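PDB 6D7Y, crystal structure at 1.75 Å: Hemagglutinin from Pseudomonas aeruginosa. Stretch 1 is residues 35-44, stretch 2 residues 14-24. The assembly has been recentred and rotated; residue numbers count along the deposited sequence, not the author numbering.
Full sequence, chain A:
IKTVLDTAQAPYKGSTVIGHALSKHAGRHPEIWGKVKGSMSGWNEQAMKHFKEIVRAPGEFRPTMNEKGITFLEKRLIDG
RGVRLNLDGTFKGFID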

# COMPACT_ATOMS: atom_id res chain seq x y z
N LYS A 35 7.67 10.95 5.48
CA LYS A 35 6.73 11.25 6.56
C LYS A 35 5.36 11.68 6.06
O LYS A 35 5.25 12.37 5.05
CB LYS A 35 7.28 12.36 7.46
CG LYS A 35 8.39 11.92 8.40
CD LYS A 35 7.85 11.11 9.57
CE LYS A 35 8.94 10.76 10.58
NZ LYS A 35 9.63 11.95 11.16
N VAL A 36 4.31 11.23 6.74
CA VAL A 36 2.95 11.62 6.42
C VAL A 36 2.64 12.79 7.34
O VAL A 36 2.89 12.73 8.55
CB VAL A 36 1.93 10.48 6.70
CG1 VAL A 36 0.50 10.98 6.54
CG2 VAL A 36 2.19 9.30 5.80
N LYS A 37 2.14 13.87 6.77
CA LYS A 37 1.78 15.05 7.56
C LYS A 37 0.43 15.55 7.11
O LYS A 37 -0.06 15.17 6.05
CB LYS A 37 2.82 16.15 7.39
CG LYS A 37 4.21 15.76 7.85
CD LYS A 37 5.19 16.90 7.63
CE LYS A 37 6.59 16.52 8.07
NZ LYS A 37 7.53 17.65 7.85
N GLY A 38 -0.17 16.38 7.95
CA GLY A 38 -1.45 16.96 7.64
C GLY A 38 -2.63 16.11 8.02
O GLY A 38 -2.48 14.98 8.50
N SER A 39 -3.81 16.68 7.80
CA SER A 39 -5.10 16.06 8.09
C SER A 39 -5.25 14.62 7.62
O SER A 39 -4.73 14.23 6.57
CB SER A 39 -6.21 16.89 7.41
OG SER A 39 -7.48 16.25 7.46
N MSE A 40 -6.03 13.85 8.38
CA MSE A 40 -6.33 12.48 8.02
C MSE A 40 -6.97 12.49 6.65
O MSE A 40 -6.84 11.53 5.90
CB MSE A 40 -7.28 11.84 9.03
CG MSE A 40 -6.61 11.53 10.37
SE MSE A 40 -7.90 10.65 11.60
CE MSE A 40 -7.68 8.88 10.75
N SER A 41 -7.65 13.59 6.30
CA SER A 41 -8.29 13.74 4.98
C SER A 41 -7.28 13.66 3.83
O SER A 41 -7.64 13.25 2.74
CB SER A 41 -9.03 15.07 4.89
OG SER A 41 -9.98 15.20 5.93
N GLY A 42 -6.04 14.07 4.07
CA GLY A 42 -5.00 14.06 3.03
C GLY A 42 -4.27 12.73 2.83
O GLY A 42 -3.65 12.53 1.78
N TRP A 43 -4.34 11.85 3.83
CA TRP A 43 -3.67 10.53 3.79
C TRP A 43 -3.98 9.72 2.55
O TRP A 43 -3.07 9.11 1.95
CB TRP A 43 -4.10 9.71 5.01
CG TRP A 43 -3.54 10.15 6.33
CD1 TRP A 43 -2.89 11.32 6.60
CD2 TRP A 43 -3.75 9.51 7.58
NE1 TRP A 43 -2.58 11.39 7.94
CE2 TRP A 43 -3.11 10.29 8.57
CE3 TRP A 43 -4.38 8.33 7.97
CZ2 TRP A 43 -3.09 9.93 9.93
CZ3 TRP A 43 -4.37 7.96 9.32
CH2 TRP A 43 -3.73 8.77 10.28
N ASN A 44 -5.26 9.68 2.17
CA ASN A 44 -5.66 8.91 1.01
C ASN A 44 -4.94 9.35 -0.25
O ASN A 44 -4.47 8.52 -1.02
CB ASN A 44 -7.16 9.00 0.76
CG ASN A 44 -7.60 8.12 -0.38
OD1 ASN A 44 -7.53 6.91 -0.28
ND2 ASN A 44 -8.04 8.73 -1.47
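Stretch 2 (14-24) GSTVIGHALSK

Stretch 2 enters as a short strand at Ser15 and Thr16 and turns directly into a helix that runs from Val17 through Lys24 and on beyond the stretch. It lies across the helix of stretch 1 that carries Trp43 and Asn44, the two axes crossing at 100° with a closest approach of 8.2 Å. The CA atoms come nearest at Asn44 and Gly19, 4.2 Å apart; a CB on Gly19 would clash with Ser15 OG and press on Trp43 CB. Farther along the second helix, Ser23 faces the extended segment at Val36, with CA atoms 6.5 Å apart.

Trp43 has the largest buried area. Ser23 packs over one face of its indole, with Ser23 CB 3.7 Å from the centroid of the six-membered ring, while the indole edge points toward the face of His20, the ring planes at 83°. At the helix start, Thr16 OG1 donates to Asn44 OD1 (2.6 Å) and accepts from Gly19 N (3.0 Å), so one hydroxyl both caps its own helix and ties it to the other. A water joins Ser15 OG (2.7 Å), Met40 O (2.6 Å) and Asn44 N (3.0 Å), bridging the two stretches. Selenomethionine Met40 reaches His20, CE to CE1 3.7 Å, and Val36 CG2 meets Leu22 CG at 3.7 Å.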

# COMPACT_ATOMS: atom_id res chain seq x y z
N GLY A 14 -12.07 7.65 9.62
CA GLY A 14 -11.43 8.96 9.43
C GLY A 14 -10.56 9.14 8.19
O GLY A 14 -10.12 10.26 7.90
N SER A 15 -10.28 8.06 7.49
CA SER A 15 -9.47 8.11 6.29
C SER A 15 -10.01 7.04 5.35
O SER A 15 -11.24 6.92 5.21
CB SER A 15 -7.99 7.88 6.64
OG SER A 15 -7.17 7.95 5.47
N THR A 16 -9.10 6.30 4.70
CA THR A 16 -9.44 5.19 3.82
C THR A 16 -8.56 4.00 4.19
O THR A 16 -7.60 4.15 4.94
CB THR A 16 -9.20 5.53 2.34
OG1 THR A 16 -7.83 5.90 2.14
CG2 THR A 16 -10.11 6.69 1.92
N VAL A 17 -8.89 2.81 3.68
CA VAL A 17 -8.06 1.63 3.93
C VAL A 17 -6.61 1.93 3.52
O VAL A 17 -5.68 1.70 4.29
CB VAL A 17 -8.58 0.39 3.18
CG1 VAL A 17 -7.62 -0.78 3.30
CG2 VAL A 17 -9.97 0.01 3.68
N ILE A 18 -6.42 2.51 2.34
CA ILE A 18 -5.05 2.79 1.87
C ILE A 18 -4.39 3.95 2.63
O ILE A 18 -3.17 3.93 2.83
CB ILE A 18 -5.00 2.96 0.34
CG1 ILE A 18 -3.56 2.76 -0.17
CG2 ILE A 18 -5.63 4.30 -0.09
CD1 ILE A 18 -3.45 2.63 -1.67
N GLY A 19 -5.17 4.93 3.07
CA GLY A 19 -4.63 6.04 3.85
C GLY A 19 -4.09 5.52 5.18
O GLY A 19 -2.98 5.87 5.59
N HIS A 20 -4.87 4.67 5.85
CA HIS A 20 -4.41 4.08 7.11
C HIS A 20 -3.14 3.22 6.89
O HIS A 20 -2.21 3.18 7.72
CB HIS A 20 -5.50 3.24 7.78
CG HIS A 20 -6.59 4.05 8.43
ND1 HIS A 20 -6.40 4.71 9.62
CD2 HIS A 20 -7.89 4.24 8.09
CE1 HIS A 20 -7.53 5.31 9.97
NE2 HIS A 20 -8.44 5.04 9.06
N ALA A 21 -3.12 2.49 5.78
CA ALA A 21 -1.96 1.65 5.48
C ALA A 21 -0.70 2.51 5.34
O ALA A 21 0.36 2.14 5.87
CB ALA A 21 -2.20 0.85 4.21
N LEU A 22 -0.80 3.63 4.63
CA LEU A 22 0.38 4.51 4.49
C LEU A 22 0.77 5.04 5.86
O LEU A 22 1.95 5.05 6.22
CB LEU A 22 0.13 5.68 3.53
CG LEU A 22 1.31 6.67 3.38
CD1 LEU A 22 2.58 5.98 2.93
CD2 LEU A 22 0.93 7.84 2.45
N SER A 23 -0.24 5.47 6.63
CA SER A 23 0.00 6.01 7.96
C SER A 23 0.85 5.11 8.85
O SER A 23 1.79 5.57 9.49
CB SER A 23 -1.31 6.31 8.68
OG SER A 23 -1.04 6.77 9.98
N LYS A 24 0.53 3.83 8.88
CA LYS A 24 1.28 2.87 9.71
C LYS A 24 2.67 2.61 9.14
O LYS A 24 3.66 2.57 9.88
CB LYS A 24 0.53 1.56 9.78
CG LYS A 24 -0.84 1.70 10.44
CD LYS A 24 -1.70 0.49 10.17
CE LYS A 24 -3.14 0.75 10.59
NZ LYS A 24 -4.03 -0.39 10.22
O HOH W 1 -7.63 10.08 3.93